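Local atomic coordinates of probable adenylyl-sulfate kinase (Aeropyrum pernix, PDB entry 2YVU), a protein that probably catalyses the ATP-dependent 3'-phosphorylation of adenosine 5'-phosphosulfate to 3'-phosphoadenylyl sulfate, the activated form of sulfate. Residues H70-I74 and C90-S94; L115-V119 and Y153-P159. All blocks are in the same frame, centred on the assembly; numbering follows the deposited sequence.

Contact 1 (H70-I74 and C90-S94); sequences HLKRI and CSFVS
Residues 70-74 are regular alpha-helix (phi/psi near -64/-42; Ile74 N donates to His70 O, 2.9 Å). Residues 90-94 run from the extended end of strand 87-91 into a loop. The two segments run roughly antiparallel, with CA of Leu71 7.7 Å from CA of Ser94 and CA of Ile74 8.7 Å from CA of Cys90; 265 Å² is buried.

Apolar packing centres on Phe92, whose m chi1 (chi2 92°) sends its ring toward the helix. Ile74 (m, m) meets it twice: CG2 lies 3.5 Å from Phe92 CE1, and CG1 sits 4.2 Å from the centroid, 26° off the normal, a CH-pi contact. Ile74 CG2 lies 4.3 Å from Cys90 SG. Leu71 (m, t) brings CD2 to 4.3 Å from Phe92 CB and CD1 to 3.9 Å from Ser94 CB.

The aromatic pair is oblique: the ring centroids of His70 and Phe92 are 5.5 Å apart, planes at 72°, and His70 NE2 is 3.7 Å from Phe92 CD2. His70 ND1 hydrogen-bonds Ser57.

Ser94, probably the phosphoserine intermediate, follows a strand of a P-loop kinase sheet. Helix 64-82 covers this strand end beside Trp17 of strand 14-19, while helix 97-109 meets Leu71 and helix 49-53 touches His70 and Phe92.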
ATOM      1  N   HIS A  70     -11.681  -0.983   0.509  1.00 30.97           N
ATOM      2  CA  HIS A  70     -10.563  -1.270   1.396  1.00 30.36           C
ATOM      3  C   HIS A  70      -9.811  -2.516   0.969  1.00 29.13           C
ATOM      4  O   HIS A  70      -8.589  -2.493   0.832  1.00 31.92           O
ATOM      5  CB  HIS A  70     -11.131  -1.385   2.807  1.00 29.76           C
ATOM      6  CG  HIS A  70     -10.289  -2.156   3.762  1.00 30.00           C
ATOM      7  ND1 HIS A  70      -9.068  -1.704   4.215  1.00 27.62           N
ATOM      8  CD2 HIS A  70     -10.535  -3.309   4.425  1.00 25.86           C
ATOM      9  CE1 HIS A  70      -8.602  -2.544   5.122  1.00 27.06           C
ATOM     10  NE2 HIS A  70      -9.474  -3.526   5.267  1.00 30.73           N
ATOM     11  N   LEU A  71     -10.549  -3.594   0.732  1.00 24.80           N
ATOM     12  CA  LEU A  71      -9.957  -4.856   0.322  1.00 27.84           C
ATOM     13  C   LEU A  71      -9.264  -4.765  -1.034  1.00 28.33           C
ATOM     14  O   LEU A  71      -8.207  -5.366  -1.247  1.00 30.33           O
ATOM     15  CB  LEU A  71     -11.033  -5.951   0.310  1.00 27.45           C
ATOM     16  CG  LEU A  71     -11.572  -6.275   1.716  1.00 29.37           C
ATOM     17  CD1 LEU A  71     -12.725  -7.278   1.627  1.00 30.44           C
ATOM     18  CD2 LEU A  71     -10.442  -6.847   2.595  1.00 29.51           C
ATOM     19  N   LYS A  72      -9.857  -4.028  -1.962  1.00 28.04           N
ATOM     20  CA  LYS A  72      -9.248  -3.867  -3.273  1.00 30.61           C
ATOM     21  C   LYS A  72      -7.927  -3.111  -3.068  1.00 29.65           C
ATOM     22  O   LYS A  72      -6.922  -3.372  -3.716  1.00 29.81           O
ATOM     23  CB  LYS A  72     -10.170  -3.058  -4.184  1.00 34.58           C
ATOM     24  CG  LYS A  72      -9.510  -2.644  -5.494  1.00 37.62           C
ATOM     25  CD  LYS A  72     -10.482  -1.887  -6.383  1.00 45.35           C
ATOM     26  CE  LYS A  72      -9.880  -1.642  -7.768  1.00 50.16           C
ATOM     27  NZ  LYS A  72     -10.821  -0.884  -8.660  1.00 54.29           N
ATOM     28  N   ARG A  73      -7.950  -2.157  -2.153  1.00 29.55           N
ATOM     29  CA  ARG A  73      -6.777  -1.373  -1.856  1.00 28.15           C
ATOM     30  C   ARG A  73      -5.684  -2.259  -1.281  1.00 21.57           C
ATOM     31  O   ARG A  73      -4.522  -2.147  -1.662  1.00 24.64           O
ATOM     32  CB  ARG A  73      -7.142  -0.279  -0.867  1.00 26.75           C
ATOM     33  CG  ARG A  73      -5.984   0.541  -0.450  1.00 33.06           C
ATOM     34  CD  ARG A  73      -6.498   1.877  -0.026  1.00 37.16           C
ATOM     35  NE  ARG A  73      -7.283   1.742   1.166  1.00 37.27           N
ATOM     36  CZ  ARG A  73      -8.442   2.348   1.371  1.00 39.37           C
ATOM     37  NH1 ARG A  73      -8.975   3.150   0.453  1.00 31.34           N
ATOM     38  NH2 ARG A  73      -9.059   2.142   2.512  1.00 25.26           N
ATOM     39  N   ILE A  74      -6.062  -3.138  -0.359  1.00 21.23           N
ATOM     40  CA  ILE A  74      -5.095  -4.049   0.239  1.00 19.09           C
ATOM     41  C   ILE A  74      -4.506  -4.959  -0.829  1.00 22.79           C
ATOM     42  O   ILE A  74      -3.315  -5.230  -0.826  1.00 19.79           O
ATOM     43  CB  ILE A  74      -5.741  -4.928   1.331  1.00 18.84           C
ATOM     44  CG1 ILE A  74      -6.125  -4.057   2.536  1.00 18.91           C
ATOM     45  CG2 ILE A  74      -4.769  -6.029   1.755  1.00 20.47           C
ATOM     46  CD1 ILE A  74      -4.967  -3.208   3.073  1.00 21.54           C
ATOM     47  N   CYS A  90      -1.430 -11.689   4.737  1.00 25.29           N
ATOM     48  CA  CYS A  90      -2.588 -10.854   5.033  1.00 22.81           C
ATOM     49  C   CYS A  90      -3.608 -11.472   5.980  1.00 24.10           C
ATOM     50  O   CYS A  90      -3.970 -12.638   5.842  1.00 26.06           O
ATOM     51  CB  CYS A  90      -3.309 -10.478   3.735  1.00 21.48           C
ATOM     52  SG  CYS A  90      -2.359  -9.542   2.577  1.00 25.65           S
ATOM     53  N   SER A  91      -4.088 -10.668   6.923  1.00 20.06           N
ATOM     54  CA  SER A  91      -5.088 -11.112   7.883  1.00 24.19           C
ATOM     55  C   SER A  91      -6.159 -10.046   7.972  1.00 29.64           C
ATOM     56  O   SER A  91      -5.998  -9.031   8.667  1.00 29.57           O
ATOM     57  CB  SER A  91      -4.486 -11.305   9.272  1.00 27.79           C
ATOM     58  OG  SER A  91      -5.529 -11.679  10.151  1.00 33.37           O
ATOM     59  N   PHE A  92      -7.259 -10.263   7.268  1.00 31.26           N
ATOM     60  CA  PHE A  92      -8.313  -9.272   7.265  1.00 36.23           C
ATOM     61  C   PHE A  92      -9.701  -9.830   7.476  1.00 41.70           C
ATOM     62  O   PHE A  92      -9.914 -11.036   7.417  1.00 43.29           O
ATOM     63  CB  PHE A  92      -8.301  -8.505   5.941  1.00 34.33           C
ATOM     64  CG  PHE A  92      -7.151  -7.572   5.805  1.00 33.24           C
ATOM     65  CD1 PHE A  92      -5.973  -7.988   5.203  1.00 23.74           C
ATOM     66  CD2 PHE A  92      -7.228  -6.284   6.333  1.00 27.59           C
ATOM     67  CE1 PHE A  92      -4.873  -7.133   5.120  1.00 25.32           C
ATOM     68  CE2 PHE A  92      -6.133  -5.417   6.258  1.00 32.67           C
ATOM     69  CZ  PHE A  92      -4.952  -5.842   5.647  1.00 28.51           C
ATOM     70  N   VAL A  93     -10.639  -8.922   7.731  1.00 47.07           N
ATOM     71  CA  VAL A  93     -12.033  -9.292   7.892  1.00 50.12           C
ATOM     72  C   VAL A  93     -12.585  -9.210   6.461  1.00 46.30           C
ATOM     73  O   VAL A  93     -12.778  -8.119   5.906  1.00 42.76           O
ATOM     74  CB  VAL A  93     -12.772  -8.309   8.834  1.00 56.15           C
ATOM     75  CG1 VAL A  93     -12.581  -6.892   8.359  1.00 65.64           C
ATOM     76  CG2 VAL A  93     -14.251  -8.649   8.899  1.00 63.98           C
ATOM     77  N   SER A  94     -12.780 -10.378   5.856  1.00 35.66           N
ATOM     78  CA  SER A  94     -13.280 -10.472   4.489  1.00 35.93           C
ATOM     79  C   SER A  94     -14.199 -11.699   4.417  1.00 31.35           C
ATOM     80  O   SER A  94     -13.878 -12.698   3.779  1.00 26.78           O
ATOM     81  CB  SER A  94     -12.080 -10.613   3.549  1.00 31.23           C
ATOM     82  OG  SER A  94     -11.172 -11.619   4.002  1.00 35.61           O
TER

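Contact 2 (L115-V119 and Y153-P159); sequences LEIYV and YEPPENP
Tyr118, with 102 Å² covered, dominates this 332 Å² contact between extended strand residues 115-119 and the irregular, proline-rich segment 153-159. Its chi1 is t and chi2 33°, with CA-to-CB directed at the loop. Pro156 CD sits over one ring face, 4.0 Å from the centroid and 21° off the normal, a CH-pi contact. Tyr118 CZ is 4.0 Å from Pro155 CB, and Tyr118 CE1 is 3.4 Å from Tyr153 CE2. The two tyrosine planes, near parallel (17°), are slid apart (centroids 5.7 Å) and barely overlap.

Glu116 (70 Å²) is extended (t, t) and marks the closest backbone approach, its CA 5.1 Å from CA of Pro159. Glu116 O lies 3.4 Å from Pro159 CB, and OE2 3.7 Å from Pro156 CB; the carboxylate pairs with Arg100 and Arg104.

Pro155 (-58/151) and Pro156 (55 Å²; -65/140) are polyproline-like before Glu157 turns the chain (-66/-51).

Segment 153-159 runs roughly antiparallel to strand 114-120, from Tyr153 beside Tyr118 to Pro159 beside Glu116, a connection leading from helix 147-150 into adjacent edge strand 161-164 of a P-loop kinase's parallel sheet. Arg100 of helix 97-109 packs on Tyr153 and Pro156, and Tyr153 hydrogen-bonds Thr19 and touches Leu21 of the predicted ATP site.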
ATOM      1  N   LEU A 115      -2.432 -17.588  -2.009  1.00 23.06           N
ATOM      2  CA  LEU A 115      -2.836 -18.714  -1.172  1.00 27.79           C
ATOM      3  C   LEU A 115      -3.927 -18.345  -0.178  1.00 27.88           C
ATOM      4  O   LEU A 115      -3.674 -17.664   0.817  1.00 30.59           O
ATOM      5  CB  LEU A 115      -1.627 -19.268  -0.404  1.00 21.17           C
ATOM      6  CG  LEU A 115      -0.426 -19.633  -1.273  1.00 38.31           C
ATOM      7  CD1 LEU A 115       0.769 -20.034  -0.418  1.00 36.47           C
ATOM      8  CD2 LEU A 115      -0.836 -20.746  -2.197  1.00 33.56           C
ATOM      9  N   GLU A 116      -5.141 -18.801  -0.446  1.00 28.17           N
ATOM     10  CA  GLU A 116      -6.268 -18.527   0.431  1.00 28.36           C
ATOM     11  C   GLU A 116      -6.284 -19.590   1.529  1.00 29.34           C
ATOM     12  O   GLU A 116      -6.542 -20.773   1.283  1.00 28.12           O
ATOM     13  CB  GLU A 116      -7.558 -18.542  -0.377  1.00 25.79           C
ATOM     14  CG  GLU A 116      -8.811 -18.220   0.409  1.00 29.54           C
ATOM     15  CD  GLU A 116      -9.975 -17.881  -0.514  1.00 33.26           C
ATOM     16  OE1 GLU A 116      -9.931 -18.271  -1.692  1.00 34.88           O
ATOM     17  OE2 GLU A 116     -10.933 -17.226  -0.069  1.00 28.24           O
ATOM     18  N   ILE A 117      -5.983 -19.149   2.740  1.00 22.79           N
ATOM     19  CA  ILE A 117      -5.899 -20.022   3.904  1.00 24.81           C
ATOM     20  C   ILE A 117      -7.111 -19.861   4.809  1.00 27.37           C
ATOM     21  O   ILE A 117      -7.332 -18.792   5.403  1.00 24.86           O
ATOM     22  CB  ILE A 117      -4.642 -19.680   4.731  1.00 27.14           C
ATOM     23  CG1 ILE A 117      -3.430 -19.605   3.796  1.00 25.33           C
ATOM     24  CG2 ILE A 117      -4.506 -20.650   5.929  1.00 19.70           C
ATOM     25  CD1 ILE A 117      -3.107 -20.914   3.027  1.00 22.00           C
ATOM     26  N   TYR A 118      -7.884 -20.928   4.942  1.00 28.21           N
ATOM     27  CA  TYR A 118      -9.060 -20.871   5.795  1.00 27.68           C
ATOM     28  C   TYR A 118      -8.731 -21.254   7.235  1.00 28.09           C
ATOM     29  O   TYR A 118      -8.414 -22.412   7.530  1.00 28.04           O
ATOM     30  CB  TYR A 118     -10.169 -21.773   5.224  1.00 25.60           C
ATOM     31  CG  TYR A 118     -11.447 -21.828   6.053  1.00 29.64           C
ATOM     32  CD1 TYR A 118     -11.895 -20.720   6.773  1.00 35.86           C
ATOM     33  CD2 TYR A 118     -12.236 -22.971   6.065  1.00 32.71           C
ATOM     34  CE1 TYR A 118     -13.111 -20.751   7.491  1.00 33.00           C
ATOM     35  CE2 TYR A 118     -13.450 -23.012   6.774  1.00 31.69           C
ATOM     36  CZ  TYR A 118     -13.876 -21.899   7.484  1.00 33.87           C
ATOM     37  OH  TYR A 118     -15.064 -21.953   8.199  1.00 37.59           O
ATOM     38  N   VAL A 119      -8.800 -20.259   8.119  1.00 26.54           N
ATOM     39  CA  VAL A 119      -8.564 -20.424   9.546  1.00 26.01           C
ATOM     40  C   VAL A 119      -9.965 -20.725  10.091  1.00 26.80           C
ATOM     41  O   VAL A 119     -10.799 -19.833  10.271  1.00 26.46           O
ATOM     42  CB  VAL A 119      -7.979 -19.132  10.146  1.00 32.64           C
ATOM     43  CG1 VAL A 119      -7.663 -19.326  11.637  1.00 27.54           C
ATOM     44  CG2 VAL A 119      -6.719 -18.746   9.369  1.00 26.56           C
ATOM     45  N   TYR A 153     -20.361 -15.255   7.755  1.00 38.48           N
ATOM     46  CA  TYR A 153     -19.123 -15.638   7.095  1.00 34.03           C
ATOM     47  C   TYR A 153     -19.337 -16.710   6.036  1.00 37.01           C
ATOM     48  O   TYR A 153     -19.998 -17.709   6.286  1.00 37.21           O
ATOM     49  CB  TYR A 153     -18.136 -16.144   8.144  1.00 35.54           C
ATOM     50  CG  TYR A 153     -16.807 -16.565   7.575  1.00 35.97           C
ATOM     51  CD1 TYR A 153     -15.871 -15.616   7.174  1.00 32.39           C
ATOM     52  CD2 TYR A 153     -16.519 -17.914   7.362  1.00 29.41           C
ATOM     53  CE1 TYR A 153     -14.691 -15.991   6.568  1.00 31.54           C
ATOM     54  CE2 TYR A 153     -15.336 -18.305   6.749  1.00 32.99           C
ATOM     55  CZ  TYR A 153     -14.425 -17.331   6.351  1.00 35.34           C
ATOM     56  OH  TYR A 153     -13.272 -17.697   5.701  1.00 28.72           O
ATOM     57  N   GLU A 154     -18.741 -16.514   4.867  1.00 30.70           N
ATOM     58  CA  GLU A 154     -18.854 -17.477   3.778  1.00 36.97           C
ATOM     59  C   GLU A 154     -17.519 -18.180   3.585  1.00 34.00           C
ATOM     60  O   GLU A 154     -16.576 -17.601   3.029  1.00 37.80           O
ATOM     61  CB  GLU A 154     -19.258 -16.746   2.491  1.00 39.33           C
ATOM     62  CG  GLU A 154     -20.364 -15.741   2.737  1.00 41.95           C
ATOM     63  CD  GLU A 154     -20.892 -15.127   1.471  1.00 40.80           C
ATOM     64  OE1 GLU A 154     -20.077 -14.662   0.653  1.00 34.61           O
ATOM     65  OE2 GLU A 154     -22.126 -15.097   1.302  1.00 48.04           O
ATOM     66  N   PRO A 155     -17.419 -19.444   4.025  1.00 30.01           N
ATOM     67  CA  PRO A 155     -16.158 -20.177   3.883  1.00 33.02           C
ATOM     68  C   PRO A 155     -15.685 -20.278   2.440  1.00 33.94           C
ATOM     69  O   PRO A 155     -16.492 -20.272   1.522  1.00 35.37           O
ATOM     70  CB  PRO A 155     -16.487 -21.551   4.473  1.00 38.36           C
ATOM     71  CG  PRO A 155     -17.573 -21.259   5.440  1.00 31.84           C
ATOM     72  CD  PRO A 155     -18.432 -20.274   4.693  1.00 27.88           C
ATOM     73  N   PRO A 156     -14.361 -20.354   2.221  1.00 36.17           N
ATOM     74  CA  PRO A 156     -13.835 -20.463   0.854  1.00 35.40           C
ATOM     75  C   PRO A 156     -14.280 -21.803   0.258  1.00 37.66           C
ATOM     76  O   PRO A 156     -14.290 -22.818   0.961  1.00 31.04           O
ATOM     77  CB  PRO A 156     -12.317 -20.417   1.059  1.00 29.74           C
ATOM     78  CG  PRO A 156     -12.160 -19.702   2.351  1.00 30.72           C
ATOM     79  CD  PRO A 156     -13.262 -20.252   3.191  1.00 33.90           C
ATOM     80  N   GLU A 157     -14.662 -21.797  -1.017  1.00 38.69           N
ATOM     81  CA  GLU A 157     -15.082 -23.021  -1.704  1.00 46.97           C
ATOM     82  C   GLU A 157     -13.889 -23.970  -1.828  1.00 48.85           C
ATOM     83  O   GLU A 157     -13.965 -25.160  -1.484  1.00 49.46           O
ATOM     84  CB  GLU A 157     -15.581 -22.696  -3.112  1.00 47.15           C
ATOM     85  CG  GLU A 157     -16.733 -21.723  -3.173  1.00 59.16           C
ATOM     86  CD  GLU A 157     -18.007 -22.297  -2.605  1.00 62.18           C
ATOM     87  OE1 GLU A 157     -19.018 -21.565  -2.569  1.00 69.53           O
ATOM     88  OE2 GLU A 157     -17.999 -23.478  -2.194  1.00 66.12           O
ATOM     89  N   ASN A 158     -12.786 -23.430  -2.334  1.00 46.74           N
ATOM     90  CA  ASN A 158     -11.580 -24.216  -2.517  1.00 48.49           C
ATOM     91  C   ASN A 158     -10.348 -23.473  -2.035  1.00 42.53           C
ATOM     92  O   ASN A 158      -9.634 -22.862  -2.820  1.00 39.65           O
ATOM     93  CB  ASN A 158     -11.421 -24.587  -3.990  1.00 58.32           C
ATOM     94  CG  ASN A 158     -11.254 -26.070  -4.188  1.00 61.22           C
ATOM     95  OD1 ASN A 158     -10.149 -26.611  -4.075  1.00 60.75           O
ATOM     96  ND2 ASN A 158     -12.364 -26.750  -4.453  1.00 68.56           N
ATOM     97  N   PRO A 159     -10.095 -23.510  -0.718  1.00 34.73           N
ATOM     98  CA  PRO A 159      -8.938 -22.838  -0.120  1.00 30.96           C
ATOM     99  C   PRO A 159      -7.661 -23.608  -0.415  1.00 32.51           C
ATOM    100  O   PRO A 159      -7.697 -24.788  -0.721  1.00 28.00           O
ATOM    101  CB  PRO A 159      -9.269 -22.858   1.355  1.00 23.85           C
ATOM    102  CG  PRO A 159      -9.914 -24.196   1.490  1.00 30.19           C
ATOM    103  CD  PRO A 159     -10.876 -24.209   0.316  1.00 26.14           C
TER

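Both contacts reach the same parallel sheet, whose strand order places 14-19 between the strands of contact 1 and contact 2. Contact 1 is buried (five of seven touching residues), its centre 7 Å from the chain centre; contact 2 is a surface contact, 10 Å out. One packs a helix on a strand end through branched aliphatics and a phenylalanine, the other sets loop prolines and Tyr153 against a strand tyrosine and a carboxylate that forms salt bridges to arginines. Their centres are 14 Å apart and they do not touch, yet Arg100 serves both, bonding Ser94 O and Glu116. The side chain of Tyr153 lies about 6 Å from that of Ser94, bringing contact 2 near the probable active site.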